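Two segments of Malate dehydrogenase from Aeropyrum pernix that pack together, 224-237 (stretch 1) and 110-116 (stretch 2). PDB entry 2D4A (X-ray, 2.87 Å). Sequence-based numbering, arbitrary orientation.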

ATOM      1  N   GLY B 224      -4.521 -12.311  14.327  1.00 27.06           N
ATOM      2  CA  GLY B 224      -3.861 -11.371  15.210  1.00 26.38           C
ATOM      3  C   GLY B 224      -2.364 -11.611  15.216  1.00 26.78           C
ATOM      4  O   GLY B 224      -1.593 -10.728  14.843  1.00 28.26           O
ATOM      5  N   PRO B 225      -1.907 -12.793  15.651  1.00 27.10           N
ATOM      6  CA  PRO B 225      -0.460 -13.020  15.649  1.00 26.19           C
ATOM      7  C   PRO B 225       0.162 -12.590  14.323  1.00 24.82           C
ATOM      8  O   PRO B 225       1.094 -11.787  14.298  1.00 24.21           O
ATOM      9  CB  PRO B 225      -0.358 -14.522  15.871  1.00 25.20           C
ATOM     10  CG  PRO B 225      -1.478 -14.778  16.820  1.00 27.34           C
ATOM     11  CD  PRO B 225      -2.624 -13.938  16.246  1.00 26.86           C
ATOM     12  N   ALA B 226      -0.379 -13.127  13.228  1.00 25.66           N
ATOM     13  CA  ALA B 226       0.099 -12.839  11.872  1.00 25.54           C
ATOM     14  C   ALA B 226       0.295 -11.342  11.604  1.00 25.86           C
ATOM     15  O   ALA B 226       1.371 -10.922  11.170  1.00 26.85           O
ATOM     16  CB  ALA B 226      -0.864 -13.434  10.855  1.00 23.83           C
ATOM     17  N   ALA B 227      -0.741 -10.546  11.857  1.00 24.53           N
ATOM     18  CA  ALA B 227      -0.655  -9.108  11.658  1.00 24.18           C
ATOM     19  C   ALA B 227       0.437  -8.556  12.567  1.00 24.98           C
ATOM     20  O   ALA B 227       1.099  -7.564  12.251  1.00 26.33           O
ATOM     21  CB  ALA B 227      -1.980  -8.454  11.981  1.00 23.16           C
ATOM     22  N   GLY B 228       0.622  -9.209  13.707  1.00 25.19           N
ATOM     23  CA  GLY B 228       1.635  -8.775  14.641  1.00 24.53           C
ATOM     24  C   GLY B 228       3.009  -8.982  14.055  1.00 25.09           C
ATOM     25  O   GLY B 228       3.917  -8.164  14.253  1.00 26.75           O
ATOM     26  N   LEU B 229       3.174 -10.080  13.326  1.00 23.89           N
ATOM     27  CA  LEU B 229       4.469 -10.362  12.715  1.00 23.04           C
ATOM     28  C   LEU B 229       4.797  -9.386  11.589  1.00 22.89           C
ATOM     29  O   LEU B 229       5.961  -9.029  11.391  1.00 23.33           O
ATOM     30  CB  LEU B 229       4.520 -11.805  12.211  1.00 21.09           C
ATOM     31  CG  LEU B 229       4.518 -12.834  13.347  1.00 20.95           C
ATOM     32  CD1 LEU B 229       4.724 -14.217  12.765  1.00 19.79           C
ATOM     33  CD2 LEU B 229       5.625 -12.516  14.352  1.00 19.71           C
ATOM     34  N   VAL B 230       3.767  -8.940  10.872  1.00 22.41           N
ATOM     35  CA  VAL B 230       3.941  -7.990   9.770  1.00 22.87           C
ATOM     36  C   VAL B 230       4.636  -6.715  10.287  1.00 23.83           C
ATOM     37  O   VAL B 230       5.601  -6.226   9.686  1.00 24.14           O
ATOM     38  CB  VAL B 230       2.562  -7.636   9.120  1.00 21.34           C
ATOM     39  CG1 VAL B 230       2.716  -6.562   8.045  1.00 20.78           C
ATOM     40  CG2 VAL B 230       1.955  -8.879   8.515  1.00 20.89           C
ATOM     41  N   LEU B 231       4.143  -6.194  11.410  1.00 23.08           N
ATOM     42  CA  LEU B 231       4.708  -4.995  12.020  1.00 23.34           C
ATOM     43  C   LEU B 231       6.168  -5.230  12.393  1.00 24.95           C
ATOM     44  O   LEU B 231       7.062  -4.456  12.030  1.00 25.25           O
ATOM     45  CB  LEU B 231       3.918  -4.603  13.271  1.00 21.21           C
ATOM     46  CG  LEU B 231       2.528  -4.018  13.063  1.00 20.59           C
ATOM     47  CD1 LEU B 231       2.014  -3.513  14.401  1.00 18.81           C
ATOM     48  CD2 LEU B 231       2.576  -2.884  12.055  1.00 17.86           C
ATOM     49  N   THR B 232       6.397  -6.307  13.132  1.00 25.23           N
ATOM     50  CA  THR B 232       7.734  -6.683  13.559  1.00 25.04           C
ATOM     51  C   THR B 232       8.684  -6.707  12.365  1.00 25.11           C
ATOM     52  O   THR B 232       9.779  -6.152  12.426  1.00 25.78           O
ATOM     53  CB  THR B 232       7.709  -8.068  14.209  1.00 24.82           C
ATOM     54  OG1 THR B 232       6.805  -8.041  15.321  1.00 27.12           O
ATOM     55  CG2 THR B 232       9.096  -8.462  14.684  1.00 22.29           C
ATOM     56  N   VAL B 233       8.259  -7.342  11.277  1.00 25.46           N
ATOM     57  CA  VAL B 233       9.106  -7.420  10.094  1.00 26.82           C
ATOM     58  C   VAL B 233       9.401  -6.051   9.504  1.00 28.34           C
ATOM     59  O   VAL B 233      10.541  -5.747   9.125  1.00 28.51           O
ATOM     60  CB  VAL B 233       8.481  -8.297   8.986  1.00 26.04           C
ATOM     61  CG1 VAL B 233       9.342  -8.227   7.720  1.00 22.62           C
ATOM     62  CG2 VAL B 233       8.388  -9.736   9.471  1.00 25.21           C
ATOM     63  N   GLU B 234       8.376  -5.214   9.427  1.00 27.47           N
ATOM     64  CA  GLU B 234       8.567  -3.883   8.873  1.00 28.09           C
ATOM     65  C   GLU B 234       9.507  -3.056   9.756  1.00 27.12           C
ATOM     66  O   GLU B 234      10.312  -2.282   9.255  1.00 27.32           O
ATOM     67  CB  GLU B 234       7.217  -3.189   8.744  1.00 30.24           C
ATOM     68  CG  GLU B 234       7.290  -1.782   8.209  1.00 31.21           C
ATOM     69  CD  GLU B 234       5.950  -1.110   8.274  1.00 33.15           C
ATOM     70  OE1 GLU B 234       5.097  -1.421   7.418  1.00 35.10           O
ATOM     71  OE2 GLU B 234       5.741  -0.284   9.193  1.00 33.20           O
ATOM     72  N   ALA B 235       9.402  -3.246  11.068  1.00 25.62           N
ATOM     73  CA  ALA B 235      10.225  -2.519  12.019  1.00 24.59           C
ATOM     74  C   ALA B 235      11.718  -2.803  11.860  1.00 25.89           C
ATOM     75  O   ALA B 235      12.554  -1.905  12.017  1.00 26.59           O
ATOM     76  CB  ALA B 235       9.778  -2.835  13.436  1.00 22.37           C
ATOM     77  N   ILE B 236      12.045  -4.057  11.546  1.00 26.60           N
ATOM     78  CA  ILE B 236      13.432  -4.511  11.360  1.00 26.55           C
ATOM     79  C   ILE B 236      14.004  -4.025  10.016  1.00 27.22           C
ATOM     80  O   ILE B 236      15.070  -3.394   9.965  1.00 25.44           O
ATOM     81  CB  ILE B 236      13.497  -6.066  11.431  1.00 26.51           C
ATOM     82  CG1 ILE B 236      12.869  -6.538  12.757  1.00 28.11           C
ATOM     83  CG2 ILE B 236      14.939  -6.542  11.310  1.00 22.15           C
ATOM     84  CD1 ILE B 236      12.579  -8.053  12.822  1.00 29.54           C
ATOM     85  N   LYS B 237      13.278  -4.323   8.939  1.00 27.85           N
ATOM     86  CA  LYS B 237      13.672  -3.930   7.585  1.00 29.09           C
ATOM     87  C   LYS B 237      13.913  -2.423   7.465  1.00 29.67           C
ATOM     88  O   LYS B 237      14.722  -1.981   6.649  1.00 29.52           O
ATOM     89  CB  LYS B 237      12.590  -4.331   6.580  1.00 30.38           C
ATOM     90  CG  LYS B 237      12.455  -5.826   6.348  1.00 32.68           C
ATOM     91  CD  LYS B 237      13.648  -6.370   5.591  1.00 34.54           C
ATOM     92  CE  LYS B 237      13.550  -7.871   5.404  1.00 36.37           C
ATOM     93  NZ  LYS B 237      14.648  -8.371   4.528  1.00 38.41           N
TER
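Stretch 2 110-116: AIVVITT

Stretch 2 is extended through Ile114, with residues 111-114 forming a strand that runs nearly antiparallel to the helix of stretch 1; it leaves that conformation at Thr115. The angle between their N-to-C directions is 159°, and the axes come within 10.5 Å. No hydrogen bond joins the two stretches; side chains alone fill the gap. Alternation along the extended chain turns Ile111, Val113 and Thr115 toward the helix, while Ile114 points away. On the helix, Pro225, Leu229, Thr232 and Ile236 point toward the strand, at the three- and four-residue spacing of one helical face.

Ile111 meets Ile236. Both are m, t. In Ile111 the t at chi2 extends CD1 to 3.8 Å from CG2 of Ile236, a branch methyl set by chi1. Val113 is t at chi1. Its CG1 lies 3.5 Å from CD2 of Leu229. Its CG2 lies 3.9 Å from CG2 of Thr232, and its CG1 4.4 Å from that methyl. Leu229 is m, t, a common helix rotamer; its CD1 lies 3.5 Å from CG2 of Thr115. Thr115 is p and follows the strand. Its CG2 also approaches CB of Pro225, at 4.5 Å, while its OG1 is hydrogen-bonded elsewhere in the structure. Thr232 is m, which puts OG1 3.1 Å from O of Gly228, one turn back, and CG2 against Val113.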

ATOM      1  N   ALA B 110      20.574 -14.817  12.112  1.00 37.26           N
ATOM      2  CA  ALA B 110      19.177 -14.400  11.950  1.00 35.68           C
ATOM      3  C   ALA B 110      18.463 -13.929  13.220  1.00 35.21           C
ATOM      4  O   ALA B 110      18.888 -14.238  14.328  1.00 37.96           O
ATOM      5  CB  ALA B 110      18.383 -15.537  11.328  1.00 34.83           C
ATOM      6  N   ILE B 111      17.414 -13.122  13.055  1.00 32.92           N
ATOM      7  CA  ILE B 111      16.549 -12.668  14.173  1.00 30.33           C
ATOM      8  C   ILE B 111      15.322 -13.608  14.167  1.00 31.64           C
ATOM      9  O   ILE B 111      14.813 -13.950  13.113  1.00 32.40           O
ATOM     10  CB  ILE B 111      16.082 -11.229  14.058  1.00 28.80           C
ATOM     11  CG1 ILE B 111      17.237 -10.224  13.914  1.00 27.38           C
ATOM     12  CG2 ILE B 111      15.291 -10.816  15.320  1.00 23.83           C
ATOM     13  CD1 ILE B 111      16.822  -8.789  13.679  1.00 24.66           C
ATOM     14  N   VAL B 112      15.096 -14.313  15.412  1.00 21.05           N
ATOM     15  CA  VAL B 112      13.938 -15.193  15.459  1.00 19.68           C
ATOM     16  C   VAL B 112      12.795 -14.579  16.235  1.00 19.53           C
ATOM     17  O   VAL B 112      12.992 -13.836  17.195  1.00 19.47           O
ATOM     18  CB  VAL B 112      14.293 -16.586  16.032  1.00 19.74           C
ATOM     19  CG1 VAL B 112      15.348 -17.170  15.173  1.00 22.08           C
ATOM     20  CG2 VAL B 112      14.796 -16.511  17.465  1.00 20.89           C
ATOM     21  N   VAL B 113      11.575 -14.814  15.729  1.00 28.27           N
ATOM     22  CA  VAL B 113      10.401 -14.227  16.430  1.00 27.67           C
ATOM     23  C   VAL B 113       9.433 -15.393  16.683  1.00 28.97           C
ATOM     24  O   VAL B 113       9.132 -16.116  15.717  1.00 30.50           O
ATOM     25  CB  VAL B 113       9.732 -13.114  15.638  1.00 26.13           C
ATOM     26  CG1 VAL B 113       8.517 -12.521  16.370  1.00 24.02           C
ATOM     27  CG2 VAL B 113      10.680 -11.953  15.317  1.00 22.68           C
ATOM     28  N   ILE B 114       9.069 -15.664  17.849  1.00 28.27           N
ATOM     29  CA  ILE B 114       8.182 -16.794  18.133  1.00 28.16           C
ATOM     30  C   ILE B 114       6.748 -16.318  18.360  1.00 28.28           C
ATOM     31  O   ILE B 114       6.538 -15.244  18.918  1.00 28.58           O
ATOM     32  CB  ILE B 114       8.617 -17.531  19.418  1.00 29.69           C
ATOM     33  CG1 ILE B 114      10.150 -17.613  19.488  1.00 30.82           C
ATOM     34  CG2 ILE B 114       7.979 -18.911  19.475  1.00 27.81           C
ATOM     35  CD1 ILE B 114      10.774 -18.429  18.391  1.00 35.79           C
ATOM     36  N   THR B 115       5.771 -17.108  17.913  1.00 28.22           N
ATOM     37  CA  THR B 115       4.355 -16.788  18.138  1.00 28.59           C
ATOM     38  C   THR B 115       3.770 -17.894  19.022  1.00 29.22           C
ATOM     39  O   THR B 115       2.817 -17.674  19.761  1.00 29.56           O
ATOM     40  CB  THR B 115       3.488 -16.745  16.840  1.00 28.03           C
ATOM     41  OG1 THR B 115       3.529 -18.022  16.203  1.00 31.21           O
ATOM     42  CG2 THR B 115       3.965 -15.679  15.874  1.00 28.56           C
ATOM     43  N   THR B 116       4.364 -19.079  18.935  1.00 30.06           N
ATOM     44  CA  THR B 116       3.925 -20.239  19.692  1.00 31.20           C
ATOM     45  C   THR B 116       3.637 -19.935  21.160  1.00 32.69           C
ATOM     46  O   THR B 116       4.409 -19.237  21.822  1.00 32.78           O
ATOM     47  CB  THR B 116       4.965 -21.377  19.620  1.00 32.67           C
ATOM     48  OG1 THR B 116       5.466 -21.488  18.283  1.00 31.63           O
ATOM     49  CG2 THR B 116       4.329 -22.705  20.018  1.00 33.91           C
TER